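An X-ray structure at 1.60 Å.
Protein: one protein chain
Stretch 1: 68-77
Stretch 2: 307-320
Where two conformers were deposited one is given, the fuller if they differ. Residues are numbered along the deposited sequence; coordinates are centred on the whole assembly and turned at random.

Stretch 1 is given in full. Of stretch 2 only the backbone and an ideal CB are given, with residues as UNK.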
# COMPACT_ATOMS: atom_id res chain seq x y z
N LYS A 68 18.20 -12.67 -8.43
CA LYS A 68 16.89 -12.39 -9.02
C LYS A 68 15.99 -11.56 -8.13
O LYS A 68 15.28 -10.67 -8.62
CB LYS A 68 16.18 -13.71 -9.38
CG LYS A 68 16.83 -14.47 -10.51
CD LYS A 68 16.09 -15.79 -10.72
CE LYS A 68 16.98 -16.82 -11.37
NZ LYS A 68 17.70 -16.26 -12.53
N ILE A 69 16.02 -11.84 -6.83
CA ILE A 69 15.28 -11.07 -5.83
C ILE A 69 15.68 -9.60 -5.87
O ILE A 69 14.81 -8.72 -5.92
CB ILE A 69 15.52 -11.65 -4.42
CG1 ILE A 69 14.82 -13.01 -4.32
CG2 ILE A 69 14.97 -10.72 -3.34
CD1 ILE A 69 15.32 -13.90 -3.17
N PHE A 70 16.98 -9.33 -5.91
CA PHE A 70 17.42 -7.94 -5.96
C PHE A 70 17.07 -7.28 -7.30
O PHE A 70 16.81 -6.07 -7.34
CB PHE A 70 18.92 -7.79 -5.64
CG PHE A 70 19.19 -7.53 -4.19
CD1 PHE A 70 19.37 -8.60 -3.32
CD2 PHE A 70 19.20 -6.24 -3.69
CE1 PHE A 70 19.59 -8.38 -1.96
CE2 PHE A 70 19.41 -6.01 -2.34
CZ PHE A 70 19.62 -7.07 -1.48
N HIS A 71 17.00 -8.06 -8.38
CA HIS A 71 16.63 -7.48 -9.67
C HIS A 71 15.16 -7.06 -9.67
O HIS A 71 14.83 -5.96 -10.13
CB HIS A 71 16.90 -8.47 -10.82
CG HIS A 71 16.60 -7.90 -12.18
ND1 HIS A 71 17.54 -7.24 -12.93
CD2 HIS A 71 15.45 -7.86 -12.89
CE1 HIS A 71 16.99 -6.83 -14.06
NE2 HIS A 71 15.72 -7.19 -14.06
N VAL A 72 14.29 -7.92 -9.16
CA VAL A 72 12.88 -7.58 -9.01
C VAL A 72 12.72 -6.34 -8.13
O VAL A 72 11.97 -5.41 -8.47
CB VAL A 72 12.06 -8.74 -8.42
CG1 VAL A 72 10.63 -8.27 -8.13
CG2 VAL A 72 12.04 -9.91 -9.39
N ALA A 73 13.45 -6.29 -7.02
CA ALA A 73 13.35 -5.14 -6.11
C ALA A 73 13.84 -3.86 -6.78
O ALA A 73 13.27 -2.77 -6.55
CB ALA A 73 14.15 -5.42 -4.85
N ALA A 74 14.88 -3.96 -7.59
CA ALA A 74 15.42 -2.79 -8.29
C ALA A 74 14.39 -2.16 -9.23
O ALA A 74 14.37 -0.94 -9.40
CB ALA A 74 16.70 -3.14 -9.05
N GLN A 75 13.52 -2.98 -9.84
CA GLN A 75 12.47 -2.44 -10.71
C GLN A 75 11.45 -1.60 -9.98
O GLN A 75 10.74 -0.79 -10.61
CB GLN A 75 11.72 -3.56 -11.45
CG GLN A 75 12.65 -4.55 -12.15
CD GLN A 75 13.78 -3.88 -12.89
OE1 GLN A 75 13.55 -3.01 -13.74
NE2 GLN A 75 15.01 -4.27 -12.56
N ARG A 76 11.32 -1.79 -8.66
CA ARG A 76 10.38 -0.99 -7.89
C ARG A 76 11.00 0.35 -7.47
O ARG A 76 10.29 1.26 -7.03
CB ARG A 76 9.88 -1.76 -6.66
CG ARG A 76 8.80 -2.83 -6.96
CD ARG A 76 7.50 -2.20 -7.51
NE ARG A 76 6.30 -2.58 -6.77
CZ ARG A 76 5.65 -1.79 -5.91
NH1 ARG A 76 6.11 -0.57 -5.66
NH2 ARG A 76 4.55 -2.22 -5.30
N ASP A 77 12.32 0.47 -7.61
CA ASP A 77 13.07 1.67 -7.18
C ASP A 77 13.37 2.53 -8.40
O ASP A 77 14.32 2.25 -9.14
CB ASP A 77 14.39 1.24 -6.54
CG ASP A 77 15.23 2.41 -6.01
OD1 ASP A 77 14.92 3.59 -6.29
OD2 ASP A 77 16.24 2.14 -5.33
N UNK A 307 17.12 -4.44 7.76
CA UNK A 307 18.05 -5.40 7.15
C UNK A 307 18.06 -5.07 5.65
O UNK A 307 17.00 -4.81 5.08
CB UNK A 307 17.64 -6.85 7.41
N UNK A 308 19.24 -5.10 5.00
CA UNK A 308 19.32 -4.73 3.59
C UNK A 308 18.57 -5.68 2.65
O UNK A 308 18.28 -5.28 1.51
CB UNK A 308 20.79 -4.66 3.17
N UNK A 309 18.25 -6.89 3.10
CA UNK A 309 17.48 -7.80 2.27
C UNK A 309 15.99 -7.81 2.61
O UNK A 309 15.18 -8.54 1.98
CB UNK A 309 18.05 -9.22 2.40
N UNK A 310 15.57 -6.98 3.57
CA UNK A 310 14.18 -7.07 4.00
C UNK A 310 13.19 -6.49 3.00
O UNK A 310 12.14 -7.10 2.73
CB UNK A 310 14.01 -6.36 5.34
N UNK A 311 13.49 -5.34 2.40
CA UNK A 311 12.56 -4.86 1.37
C UNK A 311 12.54 -5.75 0.11
O UNK A 311 11.45 -6.06 -0.40
CB UNK A 311 12.93 -3.43 0.98
N UNK A 312 13.71 -6.16 -0.41
CA UNK A 312 13.66 -7.02 -1.60
C UNK A 312 12.85 -8.29 -1.35
O UNK A 312 12.02 -8.70 -2.20
CB UNK A 312 15.08 -7.39 -2.04
N UNK A 313 12.99 -8.91 -0.19
CA UNK A 313 12.20 -10.09 0.08
C UNK A 313 10.71 -9.79 0.17
O UNK A 313 9.91 -10.59 -0.28
CB UNK A 313 12.68 -10.74 1.38
N UNK A 314 10.36 -8.66 0.77
CA UNK A 314 8.97 -8.28 0.92
C UNK A 314 8.35 -8.06 -0.45
O UNK A 314 7.19 -8.46 -0.68
CB UNK A 314 8.84 -7.02 1.78
N UNK A 315 9.10 -7.46 -1.36
CA UNK A 315 8.59 -7.22 -2.73
C UNK A 315 8.34 -8.52 -3.48
O UNK A 315 7.26 -8.73 -4.08
CB UNK A 315 9.58 -6.36 -3.52
N UNK A 316 9.29 -9.44 -3.40
CA UNK A 316 9.14 -10.72 -4.08
C UNK A 316 8.01 -11.53 -3.47
O UNK A 316 7.24 -12.17 -4.20
CB UNK A 316 10.45 -11.51 -4.02
N UNK A 317 7.86 -11.48 -2.15
CA UNK A 317 6.75 -12.19 -1.51
C UNK A 317 5.39 -11.59 -1.85
O UNK A 317 4.41 -12.31 -1.95
CB UNK A 317 6.94 -12.19 0.01
N UNK A 318 5.30 -10.27 -2.02
CA UNK A 318 4.01 -9.70 -2.42
C UNK A 318 3.63 -10.25 -3.78
O UNK A 318 2.48 -10.68 -3.96
CB UNK A 318 4.06 -8.17 -2.45
N UNK A 319 4.57 -10.24 -4.73
CA UNK A 319 4.26 -10.71 -6.06
C UNK A 319 3.94 -12.21 -6.04
O UNK A 319 2.98 -12.65 -6.67
CB UNK A 319 5.42 -10.42 -7.01
N UNK A 320 4.75 -13.00 -5.33
CA UNK A 320 4.49 -14.43 -5.18
C UNK A 320 3.11 -14.70 -4.59
O UNK A 320 2.36 -15.60 -5.02
CB UNK A 320 5.56 -15.07 -4.30

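The two helices cross almost at right angles, 86° between their directions, with axes 8.5 Å apart at closest approach. So near a crossing favours small or compact apolar groups at its centre, and no hydrogen bond spans the contact.

Position 307 lies beyond the reach of stretch 1, in an extended conformation ahead of the turn into the helix. A side chain able to accept from the backbone would suit it, and Asp, Asn, Ser, Thr or His could do so. It is His307, whose ND1 accepts from the backbone N of 309 at 2.9 Å, capping the turn.

At 308 the CB points sideways, 5.4 Å from Phe70 CZ, and phi of -66° would admit proline among many others. The residue is Pro308, which meets stretch 1 mainly through its backbone: its O lies 3.7 Å from Phe70 CZ.

The CB of 309 stands 4.7 Å from Phe70 CE1, beside the ring, so a modest apolar or sulfur-bearing side chain would fit. Cys309, in the m rotamer, sets SG 3.9 Å from Phe70 CE1, near the plane of the ring, a sulfur-aromatic contact at its edge.

Positions 310 and 311 offer stretch 1 little. The first points out of reach and leaves the choice open; it is Ala310. The second points sideways, with no atom of stretch 1 close to its CB, and is Arg311, whose guanidinium is hydrogen-bonded elsewhere in the structure.

Position 312 is the crossing point, the CA of 312 lying 4.9 Å from Ala73 CA. The CB points toward stretch 1 and already lies 3.6 Å from both Ala73 CB and Ile69 CG2, while the Phe70 ring is nearby; a compact apolar residue is called for, such as Ala, Val or Pro. In the first turn of a helix, with phi of -57°, proline costs no helical hydrogen bond. Pro312 packs CB 3.7 Å from Ile69 CG2 and lays CG over one face of Phe70, 4.0 Å from the ring centroid, in a CH-pi contact.

At 313 CA-to-CB points away, so stretch 1 sets no clear limit on the side chain. Gly313 has no side chain, but its N approaches Ile69 CG2 at 4.1 Å. Position 314 is out of reach and undemanding; it is Ala314.

The CB at 315 faces a gap bordered by Val72, Ala73 and Arg76, where Ile, Leu, Val or Met would suit. Ile315 fills it, CG2 reaching Arg76 CG at 4.0 Å and CD1 reaching Ala73 CA at 4.0 Å.

Position 316 points toward Ile69 and Val72, again favouring an aliphatic chain. Val316 places CG2 3.8 Å from Ile69 CG2.

Positions 317 and 320 are out of reach, and stretch 1 does not choose between residues there: Leu317 and Trp320. Positions 318 and 319 point toward stretch 1 from farther off, so longer or polar chains are possible. Lys318 bonds elsewhere through NZ; Asp319 brings OD2 within 3.9 Å of Val72 CG1.

Stretch 2, residues 307-320: HPCARPGAIVLKDW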
# COMPACT_ATOMS: atom_id res chain seq x y z
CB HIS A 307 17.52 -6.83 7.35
CG HIS A 307 18.50 -7.88 6.97
ND1 HIS A 307 18.84 -8.14 5.66
CD2 HIS A 307 19.22 -8.75 7.73
CE1 HIS A 307 19.74 -9.11 5.62
NE2 HIS A 307 19.98 -9.51 6.87
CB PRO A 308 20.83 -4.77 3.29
CG PRO A 308 21.43 -5.64 4.34
CD PRO A 308 20.56 -5.42 5.58
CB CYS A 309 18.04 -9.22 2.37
SG CYS A 309 19.72 -9.27 1.82
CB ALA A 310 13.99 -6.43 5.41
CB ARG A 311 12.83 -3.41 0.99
CG ARG A 311 12.49 -2.42 2.11
CD ARG A 311 12.96 -1.03 1.68
NE ARG A 311 14.41 -0.96 1.65
CZ ARG A 311 15.09 0.00 1.04
NH1 ARG A 311 14.44 0.96 0.39
NH2 ARG A 311 16.41 -0.02 1.07
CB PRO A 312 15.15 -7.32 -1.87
CG PRO A 312 15.82 -6.04 -1.44
CD PRO A 312 15.10 -5.73 -0.12
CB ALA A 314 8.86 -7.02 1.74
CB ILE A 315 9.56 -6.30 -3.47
CG1 ILE A 315 9.50 -4.91 -2.83
CG2 ILE A 315 9.23 -6.22 -4.97
CD1 ILE A 315 10.67 -4.02 -3.29
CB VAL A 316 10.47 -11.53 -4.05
CG1 VAL A 316 10.26 -12.98 -4.49
CG2 VAL A 316 11.49 -10.84 -4.95
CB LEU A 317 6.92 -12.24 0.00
CG LEU A 317 8.04 -13.23 0.38
CD1 LEU A 317 8.33 -13.14 1.87
CD2 LEU A 317 7.69 -14.71 0.00
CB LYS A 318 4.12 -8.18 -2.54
CG LYS A 318 2.79 -7.50 -3.01
CD LYS A 318 3.07 -6.01 -3.14
CE LYS A 318 1.83 -5.17 -2.91
NZ LYS A 318 0.76 -5.60 -3.82
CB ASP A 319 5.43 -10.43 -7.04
CG ASP A 319 5.64 -8.95 -7.29
OD1 ASP A 319 4.73 -8.15 -6.95
OD2 ASP A 319 6.72 -8.61 -7.85
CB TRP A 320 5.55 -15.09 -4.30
CG TRP A 320 5.08 -16.41 -3.77
CD1 TRP A 320 5.06 -17.59 -4.45
CD2 TRP A 320 4.48 -16.66 -2.50
NE1 TRP A 320 4.51 -18.57 -3.66
CE2 TRP A 320 4.13 -18.03 -2.46
CE3 TRP A 320 4.20 -15.86 -1.38
CZ2 TRP A 320 3.52 -18.64 -1.35
CZ3 TRP A 320 3.60 -16.46 -0.26
CH2 TRP A 320 3.27 -17.84 -0.26
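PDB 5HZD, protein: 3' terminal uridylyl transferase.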